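Ribonucleoside-diphosphate reductase, alpha chain (Actinobacillus ureae ATCC 25976, PDB 6DQX) probably catalyses, as the catalytic subunit of a class Id ribonucleotide reductase, the reduction of ribonucleoside diphosphates to deoxyribonucleotides. Local coordinates at residues Gly83-Ser88 with Pro309-Tyr314; Ser89-Asn94 with Cys291-Asn296; Leu348-Trp353 with Leu375-Leu380. All blocks are in the same frame, centred on the assembly; numbering follows the deposited sequence.

Contact 1 of 3, residues Gly83-Ser88 with Pro309-Tyr314; sequences GYFSLS and PEVLTY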
loop_
_atom_site.group_PDB
_atom_site.type_symbol
_atom_site.label_atom_id
_atom_site.label_comp_id
_atom_site.label_asym_id
_atom_site.label_seq_id
_atom_site.Cartn_x
_atom_site.Cartn_y
_atom_site.Cartn_z
ATOM N N GLY A 83 -34.356 -26.362 -6.248
ATOM C CA GLY A 83 -34.233 -25.144 -5.452
ATOM C C GLY A 83 -33.600 -25.388 -4.076
ATOM O O GLY A 83 -33.785 -24.584 -3.169
ATOM N N TYR A 84 -32.849 -26.484 -3.930
ATOM C CA TYR A 84 -32.256 -26.832 -2.626
ATOM C C TYR A 84 -30.951 -26.115 -2.320
ATOM O O TYR A 84 -30.581 -26.067 -1.146
ATOM C CB TYR A 84 -31.963 -28.329 -2.538
ATOM C CG TYR A 84 -33.158 -29.254 -2.682
ATOM C CD1 TYR A 84 -34.470 -28.796 -2.550
ATOM C CD2 TYR A 84 -32.960 -30.598 -2.910
ATOM C CE1 TYR A 84 -35.541 -29.657 -2.673
ATOM C CE2 TYR A 84 -34.033 -31.477 -3.017
ATOM C CZ TYR A 84 -35.313 -30.999 -2.902
ATOM O OH TYR A 84 -36.381 -31.877 -3.018
ATOM N N PHE A 85 -30.245 -25.647 -3.358
ATOM C CA PHE A 85 -28.869 -25.087 -3.279
ATOM C C PHE A 85 -28.804 -23.661 -3.736
ATOM O O PHE A 85 -29.289 -23.332 -4.814
ATOM C CB PHE A 85 -27.895 -25.782 -4.260
ATOM C CG PHE A 85 -27.583 -27.200 -3.956
ATOM C CD1 PHE A 85 -27.872 -27.783 -2.731
ATOM C CD2 PHE A 85 -26.930 -27.967 -4.919
ATOM C CE1 PHE A 85 -27.562 -29.099 -2.502
ATOM C CE2 PHE A 85 -26.609 -29.285 -4.686
ATOM C CZ PHE A 85 -26.932 -29.856 -3.468
ATOM N N SER A 86 -28.098 -22.838 -2.981
ATOM C CA SER A 86 -27.635 -21.545 -3.459
ATOM C C SER A 86 -26.115 -21.645 -3.551
ATOM O O SER A 86 -25.489 -22.200 -2.667
ATOM C CB SER A 86 -28.049 -20.462 -2.465
ATOM O OG SER A 86 -27.271 -19.294 -2.598
ATOM N N LEU A 87 -25.533 -21.095 -4.620
ATOM C CA LEU A 87 -24.087 -21.077 -4.814
ATOM C C LEU A 87 -23.601 -19.661 -4.607
ATOM O O LEU A 87 -24.336 -18.693 -4.879
ATOM C CB LEU A 87 -23.706 -21.556 -6.220
ATOM C CG LEU A 87 -24.355 -22.847 -6.701
ATOM C CD1 LEU A 87 -23.845 -23.165 -8.082
ATOM C CD2 LEU A 87 -24.083 -23.987 -5.742
ATOM N N SER A 88 -22.372 -19.530 -4.122
ATOM C CA SER A 88 -21.808 -18.217 -3.828
ATOM C C SER A 88 -21.539 -17.459 -5.124
ATOM O O SER A 88 -21.358 -18.066 -6.192
ATOM C CB SER A 88 -20.500 -18.337 -3.054
ATOM O OG SER A 88 -19.479 -18.814 -3.906
ATOM N N PRO A 309 -27.286 -32.357 1.213
ATOM C CA PRO A 309 -26.183 -31.707 1.954
ATOM C C PRO A 309 -24.834 -32.338 1.706
ATOM O O PRO A 309 -23.830 -31.627 1.583
ATOM C CB PRO A 309 -26.593 -31.850 3.412
ATOM C CG PRO A 309 -28.057 -32.029 3.363
ATOM C CD PRO A 309 -28.315 -32.843 2.138
ATOM N N GLU A 310 -24.807 -33.660 1.545
ATOM C CA GLU A 310 -23.571 -34.352 1.221
ATOM C C GLU A 310 -23.036 -33.974 -0.149
ATOM O O GLU A 310 -21.820 -33.761 -0.325
ATOM C CB GLU A 310 -23.787 -35.860 1.293
ATOM C CG GLU A 310 -24.076 -36.333 2.707
ATOM C CD GLU A 310 -25.538 -36.400 3.070
ATOM O OE1 GLU A 310 -26.368 -35.583 2.596
ATOM O OE2 GLU A 310 -25.865 -37.273 3.922
ATOM N N VAL A 311 -23.944 -33.884 -1.122
ATOM C CA VAL A 311 -23.563 -33.475 -2.482
ATOM C C VAL A 311 -22.986 -32.072 -2.468
ATOM O O VAL A 311 -21.962 -31.825 -3.131
ATOM C CB VAL A 311 -24.748 -33.640 -3.479
ATOM C CG1 VAL A 311 -24.542 -32.873 -4.778
ATOM C CG2 VAL A 311 -24.926 -35.133 -3.774
ATOM N N LEU A 312 -23.609 -31.172 -1.701
ATOM C CA LEU A 312 -23.102 -29.803 -1.621
ATOM C C LEU A 312 -21.710 -29.754 -0.929
ATOM O O LEU A 312 -20.828 -29.000 -1.350
ATOM C CB LEU A 312 -24.129 -28.876 -0.955
ATOM C CG LEU A 312 -23.856 -27.380 -1.153
ATOM C CD1 LEU A 312 -23.929 -26.972 -2.631
ATOM C CD2 LEU A 312 -24.839 -26.549 -0.336
ATOM N N THR A 313 -21.502 -30.588 0.091
ATOM C CA THR A 313 -20.200 -30.705 0.753
ATOM C C THR A 313 -19.081 -31.170 -0.213
ATOM O O THR A 313 -17.987 -30.561 -0.277
ATOM C CB THR A 313 -20.303 -31.631 1.977
ATOM O OG1 THR A 313 -21.327 -31.125 2.852
ATOM C CG2 THR A 313 -18.968 -31.740 2.701
ATOM N N TYR A 314 -19.389 -32.226 -0.975
ATOM C CA TYR A 314 -18.511 -32.723 -2.045
ATOM C C TYR A 314 -18.192 -31.606 -3.023
ATOM O O TYR A 314 -17.041 -31.437 -3.424
ATOM C CB TYR A 314 -19.162 -33.866 -2.804
ATOM C CG TYR A 314 -19.005 -35.241 -2.195
ATOM C CD1 TYR A 314 -19.265 -35.482 -0.850
ATOM C CD2 TYR A 314 -18.604 -36.316 -2.987
ATOM C CE1 TYR A 314 -19.144 -36.761 -0.312
ATOM C CE2 TYR A 314 -18.471 -37.592 -2.463
ATOM C CZ TYR A 314 -18.747 -37.813 -1.134
ATOM O OH TYR A 314 -18.636 -39.087 -0.637
#
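Leu312 lies over one face of the Phe85 ring, and this CH-pi contact carries most of the packing between strand 85-87 and the first turns of helix 308-327. Its CD1 methyl sits 3.8 Å from the centroid of the Phe85 ring and only 9° off the ring normal, so the methyl is centred on the pi face. The two side chains slide past each other in opposite directions, which also brings Leu312 CB over the rim, 3.8 Å from Phe85 CE1. With CG anti to the backbone N (chi1 -165°), the Leu312 side chain extends to the strand and lays CD1 over the ring. Val311 comes in differently: it crosses Phe85 at about a right angle, and its CG1 touches the ring edge at CZ, 4.1 Å away, near the ring plane. A third, looser contact joins Leu87 CD2 to Leu312 CD1 at 4.3 Å, so that one methyl serves both strand residues. Phe76 and Met80 of helix 72-82 add to the same apolar cluster. The strand and helix segments run nearly parallel, 17° apart with axes 10.6 Å from each other, helix-on-strand packing of the kind that builds the alpha/beta barrel of ribonucleotide reductase catalytic subunits.

Contact 2 of 3, residues Ser89-Asn94 with Cys291-Asn296; sequences SPIWSN and CLSSMN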
loop_
_atom_site.group_PDB
_atom_site.type_symbol
_atom_site.label_atom_id
_atom_site.label_comp_id
_atom_site.label_asym_id
_atom_site.label_seq_id
_atom_site.Cartn_x
_atom_site.Cartn_y
_atom_site.Cartn_z
ATOM N N SER A 89 -21.475 -16.138 -5.013
ATOM C CA SER A 89 -21.205 -15.322 -6.202
ATOM C C SER A 89 -19.828 -15.590 -6.827
ATOM O O SER A 89 -19.748 -15.621 -8.039
ATOM C CB SER A 89 -21.476 -13.831 -5.969
ATOM O OG SER A 89 -20.610 -13.269 -5.039
ATOM N N PRO A 90 -18.758 -15.813 -6.021
ATOM C CA PRO A 90 -17.496 -16.230 -6.649
ATOM C C PRO A 90 -17.570 -17.551 -7.428
ATOM O O PRO A 90 -16.907 -17.701 -8.444
ATOM C CB PRO A 90 -16.528 -16.344 -5.461
ATOM C CG PRO A 90 -17.080 -15.413 -4.438
ATOM C CD PRO A 90 -18.567 -15.587 -4.573
ATOM N N ILE A 91 -18.380 -18.504 -6.959
ATOM C CA ILE A 91 -18.568 -19.765 -7.671
ATOM C C ILE A 91 -19.337 -19.533 -8.985
ATOM O O ILE A 91 -18.913 -20.003 -10.054
ATOM C CB ILE A 91 -19.265 -20.806 -6.743
ATOM C CG1 ILE A 91 -18.258 -21.244 -5.666
ATOM C CG2 ILE A 91 -19.797 -21.990 -7.548
ATOM C CD1 ILE A 91 -18.838 -21.954 -4.447
ATOM N N TRP A 92 -20.438 -18.799 -8.909
ATOM C CA TRP A 92 -21.216 -18.425 -10.114
ATOM C C TRP A 92 -20.300 -17.727 -11.106
ATOM O O TRP A 92 -20.341 -18.008 -12.314
ATOM C CB TRP A 92 -22.363 -17.469 -9.790
ATOM C CG TRP A 92 -23.656 -18.109 -9.454
ATOM C CD1 TRP A 92 -24.217 -18.216 -8.203
ATOM C CD2 TRP A 92 -24.576 -18.722 -10.361
ATOM N NE1 TRP A 92 -25.425 -18.876 -8.283
ATOM C CE2 TRP A 92 -25.669 -19.194 -9.593
ATOM C CE3 TRP A 92 -24.583 -18.927 -11.745
ATOM C CZ2 TRP A 92 -26.755 -19.855 -10.164
ATOM C CZ3 TRP A 92 -25.674 -19.571 -12.316
ATOM C CH2 TRP A 92 -26.743 -20.034 -11.526
ATOM N N SER A 93 -19.474 -16.821 -10.591
ATOM C CA SER A 93 -18.623 -15.991 -11.479
ATOM C C SER A 93 -17.455 -16.741 -12.109
ATOM O O SER A 93 -17.171 -16.551 -13.315
ATOM C CB SER A 93 -18.124 -14.747 -10.751
ATOM O OG SER A 93 -19.211 -13.906 -10.416
ATOM N N ASN A 94 -16.774 -17.573 -11.311
ATOM C CA ASN A 94 -15.436 -18.048 -11.627
ATOM C C ASN A 94 -15.220 -19.546 -11.641
ATOM O O ASN A 94 -14.211 -19.988 -12.171
ATOM C CB ASN A 94 -14.421 -17.425 -10.630
ATOM C CG ASN A 94 -14.554 -15.901 -10.514
ATOM O OD1 ASN A 94 -14.432 -15.346 -9.420
ATOM N ND2 ASN A 94 -14.824 -15.219 -11.648
ATOM N N CYS A 291 -14.706 -21.367 1.207
ATOM C CA CYS A 291 -15.709 -21.181 0.174
ATOM C C CYS A 291 -17.045 -21.537 0.759
ATOM O O CYS A 291 -17.125 -22.195 1.804
ATOM C CB CYS A 291 -15.421 -22.011 -1.047
ATOM S SG CYS A 291 -15.302 -23.757 -0.709
ATOM N N LEU A 292 -18.085 -21.087 0.104
ATOM C CA LEU A 292 -19.417 -21.248 0.653
ATOM C C LEU A 292 -20.423 -21.554 -0.403
ATOM O O LEU A 292 -20.249 -21.241 -1.576
ATOM C CB LEU A 292 -19.832 -20.021 1.458
ATOM C CG LEU A 292 -20.248 -18.713 0.808
ATOM C CD1 LEU A 292 -21.708 -18.721 0.369
ATOM C CD2 LEU A 292 -20.029 -17.526 1.752
ATOM N N SER A 293 -21.475 -22.210 0.051
ATOM C CA SER A 293 -22.711 -22.344 -0.672
ATOM C C SER A 293 -23.717 -22.721 0.425
ATOM O O SER A 293 -23.311 -22.944 1.571
ATOM C CB SER A 293 -22.612 -23.386 -1.789
ATOM O OG SER A 293 -21.885 -22.909 -2.912
ATOM N N SER A 294 -24.996 -22.721 0.098
ATOM C CA SER A 294 -26.049 -22.704 1.135
ATOM C C SER A 294 -27.227 -23.610 0.826
ATOM O O SER A 294 -27.687 -23.700 -0.322
ATOM C CB SER A 294 -26.568 -21.281 1.344
ATOM O OG SER A 294 -25.493 -20.324 1.324
ATOM N N MET A 295 -27.700 -24.275 1.867
ATOM C CA MET A 295 -28.910 -25.086 1.772
ATOM C C MET A 295 -30.157 -24.232 1.970
ATOM O O MET A 295 -30.213 -23.437 2.878
ATOM C CB MET A 295 -28.889 -26.191 2.822
ATOM C CG MET A 295 -27.820 -27.267 2.610
ATOM S SD MET A 295 -27.920 -28.204 1.084
ATOM C CE MET A 295 -29.562 -28.901 1.165
ATOM N N ASN A 296 -31.177 -24.455 1.139
ATOM C CA ASN A 296 -32.412 -23.701 1.218
ATOM C C ASN A 296 -33.322 -24.403 2.209
ATOM O O ASN A 296 -33.946 -25.422 1.874
ATOM C CB ASN A 296 -33.095 -23.653 -0.146
ATOM C CG ASN A 296 -34.293 -22.746 -0.175
ATOM O OD1 ASN A 296 -34.704 -22.201 0.840
ATOM N ND2 ASN A 296 -34.918 -22.628 -1.358
#
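Ile91 reaches from the short helix 89-94 to the backbone and side chain of strand 288-296, and its CD1 methyl makes both close contacts of this small interface, which buries 95 Å² in all. Cys291 CA is the nearest to Ile91 CA, at 8.5 Å, yet the cysteine side chain stays beyond close range and packs instead on Val319 and Met320 of helix 308-327. At Leu292 it is the backbone that matters: the carbonyl O of Leu292 lies 3.3 Å from Ile91 CD1, while the leucine side chain itself stays well away. Ser293 follows with the second contact, its OG 3.5 Å from the same Ile91 CD1. That Ser293 OG also donates to Leu292 O at 2.7 Å, with a C=O...donor angle of 103°, so it approaches the carbonyl well to one side and is tilted 21° from its plane. The serine torsion (chi1 -75°) sets OG beside its own backbone N, from where it can fold back to the preceding carbonyl. Beyond this point the strand leaves the helix. Ser294 and Asn296 pair through their backbones with Ser86 and Tyr84, and Met295 bonds on the other edge to Gly349 and Leu351. On the helix side, Ser88 OG accepts from Ile91 N, fixing the start of the helix that carries the isoleucine, and Phe315 of helix 308-327 also packs on Ile91. The chemistry is therefore a methyl resting against a polar pair whose hydrogen bond is made between neighbouring residues: Ser293 OG has already spent its proton on Leu292 O, so Ile91 CD1 covers a locally satisfied pair, and the two segments are joined by van der Waals packing.

Contact 3 of 3, residues Leu348-Trp353 with Leu375-Leu380; sequences LGVLGW and LIFKTL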
loop_
_atom_site.group_PDB
_atom_site.type_symbol
_atom_site.label_atom_id
_atom_site.label_comp_id
_atom_site.label_asym_id
_atom_site.label_seq_id
_atom_site.Cartn_x
_atom_site.Cartn_y
_atom_site.Cartn_z
ATOM N N LEU A 348 -20.275 -24.361 4.559
ATOM C CA LEU A 348 -21.621 -24.621 4.067
ATOM C C LEU A 348 -22.603 -23.905 5.017
ATOM O O LEU A 348 -22.523 -24.062 6.251
ATOM C CB LEU A 348 -21.900 -26.123 4.042
ATOM C CG LEU A 348 -23.298 -26.577 3.569
ATOM C CD1 LEU A 348 -23.176 -27.898 2.809
ATOM C CD2 LEU A 348 -24.308 -26.687 4.725
ATOM N N GLY A 349 -23.499 -23.123 4.443
ATOM C CA GLY A 349 -24.450 -22.296 5.176
ATOM C C GLY A 349 -25.884 -22.624 4.851
ATOM O O GLY A 349 -26.187 -23.683 4.289
ATOM N N VAL A 350 -26.777 -21.671 5.156
ATOM C CA VAL A 350 -28.209 -21.828 4.943
ATOM C C VAL A 350 -28.849 -20.525 4.543
ATOM O O VAL A 350 -28.269 -19.455 4.747
ATOM C CB VAL A 350 -28.958 -22.296 6.247
ATOM C CG1 VAL A 350 -28.360 -23.615 6.725
ATOM C CG2 VAL A 350 -28.899 -21.243 7.347
ATOM N N LEU A 351 -30.014 -20.634 3.927
ATOM C CA LEU A 351 -30.938 -19.498 3.797
ATOM C C LEU A 351 -32.368 -20.005 3.880
ATOM O O LEU A 351 -32.599 -21.211 3.946
ATOM C CB LEU A 351 -30.678 -18.724 2.496
ATOM C CG LEU A 351 -30.477 -19.518 1.213
ATOM C CD1 LEU A 351 -31.772 -20.015 0.627
ATOM C CD2 LEU A 351 -29.739 -18.653 0.179
ATOM N N GLY A 352 -33.318 -19.083 3.983
ATOM C CA GLY A 352 -34.721 -19.447 3.991
ATOM C C GLY A 352 -35.227 -19.960 5.322
ATOM O O GLY A 352 -36.247 -20.646 5.348
ATOM N N TRP A 353 -34.529 -19.671 6.424
ATOM C CA TRP A 353 -35.013 -20.065 7.764
ATOM C C TRP A 353 -36.401 -19.491 8.069
ATOM O O TRP A 353 -37.329 -20.229 8.423
ATOM C CB TRP A 353 -34.024 -19.580 8.819
ATOM C CG TRP A 353 -34.397 -19.714 10.280
ATOM C CD1 TRP A 353 -34.286 -18.736 11.234
ATOM C CD2 TRP A 353 -34.904 -20.878 10.962
ATOM N NE1 TRP A 353 -34.684 -19.217 12.470
ATOM C CE2 TRP A 353 -35.057 -20.531 12.328
ATOM C CE3 TRP A 353 -35.213 -22.180 10.559
ATOM C CZ2 TRP A 353 -35.553 -21.441 13.296
ATOM C CZ3 TRP A 353 -35.730 -23.082 11.535
ATOM C CH2 TRP A 353 -35.870 -22.699 12.873
ATOM N N LEU A 375 -33.448 -29.282 15.244
ATOM C CA LEU A 375 -33.565 -30.385 14.296
ATOM C C LEU A 375 -32.757 -30.113 13.026
ATOM O O LEU A 375 -31.984 -30.944 12.579
ATOM C CB LEU A 375 -35.033 -30.595 13.914
ATOM C CG LEU A 375 -35.277 -31.646 12.833
ATOM C CD1 LEU A 375 -34.767 -33.022 13.272
ATOM C CD2 LEU A 375 -36.743 -31.662 12.489
ATOM N N ILE A 376 -32.978 -28.949 12.453
ATOM C CA ILE A 376 -32.325 -28.597 11.185
ATOM C C ILE A 376 -30.809 -28.578 11.308
ATOM O O ILE A 376 -30.089 -29.226 10.506
ATOM C CB ILE A 376 -32.862 -27.253 10.661
ATOM C CG1 ILE A 376 -34.284 -27.485 10.123
ATOM C CG2 ILE A 376 -31.957 -26.677 9.573
ATOM C CD1 ILE A 376 -35.016 -26.241 9.680
ATOM N N PHE A 377 -30.321 -27.875 12.318
ATOM C CA PHE A 377 -28.862 -27.704 12.443
ATOM C C PHE A 377 -28.152 -28.955 12.933
ATOM O O PHE A 377 -27.052 -29.228 12.508
ATOM C CB PHE A 377 -28.562 -26.440 13.199
ATOM C CG PHE A 377 -28.880 -25.232 12.382
ATOM C CD1 PHE A 377 -27.974 -24.773 11.419
ATOM C CD2 PHE A 377 -30.087 -24.608 12.494
ATOM C CE1 PHE A 377 -28.296 -23.685 10.646
ATOM C CE2 PHE A 377 -30.428 -23.547 11.705
ATOM C CZ PHE A 377 -29.505 -23.062 10.789
ATOM N N LYS A 378 -28.838 -29.774 13.741
ATOM C CA LYS A 378 -28.319 -31.084 14.087
ATOM C C LYS A 378 -28.172 -31.974 12.858
ATOM O O LYS A 378 -27.162 -32.700 12.700
ATOM C CB LYS A 378 -29.199 -31.755 15.170
ATOM C CG LYS A 378 -28.646 -33.103 15.669
ATOM C CD LYS A 378 -29.498 -33.636 16.836
ATOM C CE LYS A 378 -28.848 -34.847 17.492
ATOM N NZ LYS A 378 -29.109 -36.090 16.717
ATOM N N THR A 379 -29.191 -31.966 12.012
ATOM C CA THR A 379 -29.196 -32.763 10.786
ATOM C C THR A 379 -28.052 -32.339 9.867
ATOM O O THR A 379 -27.311 -33.172 9.333
ATOM C CB THR A 379 -30.529 -32.622 10.040
ATOM O OG1 THR A 379 -31.616 -33.045 10.897
ATOM C CG2 THR A 379 -30.556 -33.440 8.787
ATOM N N LEU A 380 -27.927 -31.036 9.696
ATOM C CA LEU A 380 -26.810 -30.513 8.860
ATOM C C LEU A 380 -25.421 -30.842 9.396
ATOM O O LEU A 380 -24.540 -31.240 8.628
ATOM C CB LEU A 380 -26.990 -29.022 8.632
ATOM C CG LEU A 380 -28.076 -28.707 7.593
ATOM C CD1 LEU A 380 -28.315 -27.200 7.570
ATOM C CD2 LEU A 380 -27.753 -29.261 6.219
#
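In the alpha/beta barrel of this ribonucleotide reductase subunit, the contact packs the long helix 367-395 against strand 347-351 and the start of helix 353-359: Val350 and Trp353 meet Ile376, Phe377 and Leu380 of the long helix. Val350 works with both methyls. Its CG1 lies 3.7 Å from Leu380 CD1 and 3.9 Å from Phe377 CE1, while Val350 CG2 meets Phe377 CZ at 3.9 Å, so both methyls meet the CE1-CZ end of the ring from one side of its plane. The two residues approach from opposite directions, and CG1 meets the phenyl group obliquely. With chi1 at -71°, the Phe377 ring swings beside its own backbone N and reaches across to Val350, although the bond leaving its CA does not point there. One ring face is covered from within the helix by Ile376 CG2, 4.0 Å above the plane and offset toward the rim. The interface buries 242 Å² and is wholly apolar across the two segments. Gly352, at the N-cap position with positive phi, separates the strand from the helix on which Trp353 stands. The indole nitrogen of Trp353 is bonded to Gln508, and Arg512 makes a cation-pi contact with the ring, so the tryptophan also joins this region to helix 502-513. Its benzo edge turns to the long helix, where Ile376 CD1 touches Trp353 CZ3 at 3.7 Å, near the ring plane.

In the fold
All three contacts reach one mixed sheet, in which strand 288-296 pairs with both 85-87 (antiparallel) and 347-351 (parallel). Centres of contacts 1 and 2 are about 9 Å apart, those of contacts 1 and 3 about 12 Å, and those of contacts 2 and 3 about 16 Å. Contact 2 is nested within the chain loop closed by contact 1, whereas contact 3 opens after both. A backbone bond from Gly349 N to Ser293 O, at 2.9 Å, ties contact 3 to contact 2. Leu312 of contact 1 also packs on Leu348 of contact 3. Segments up to some 220 residues apart thus meet on neighbouring strands of one sheet.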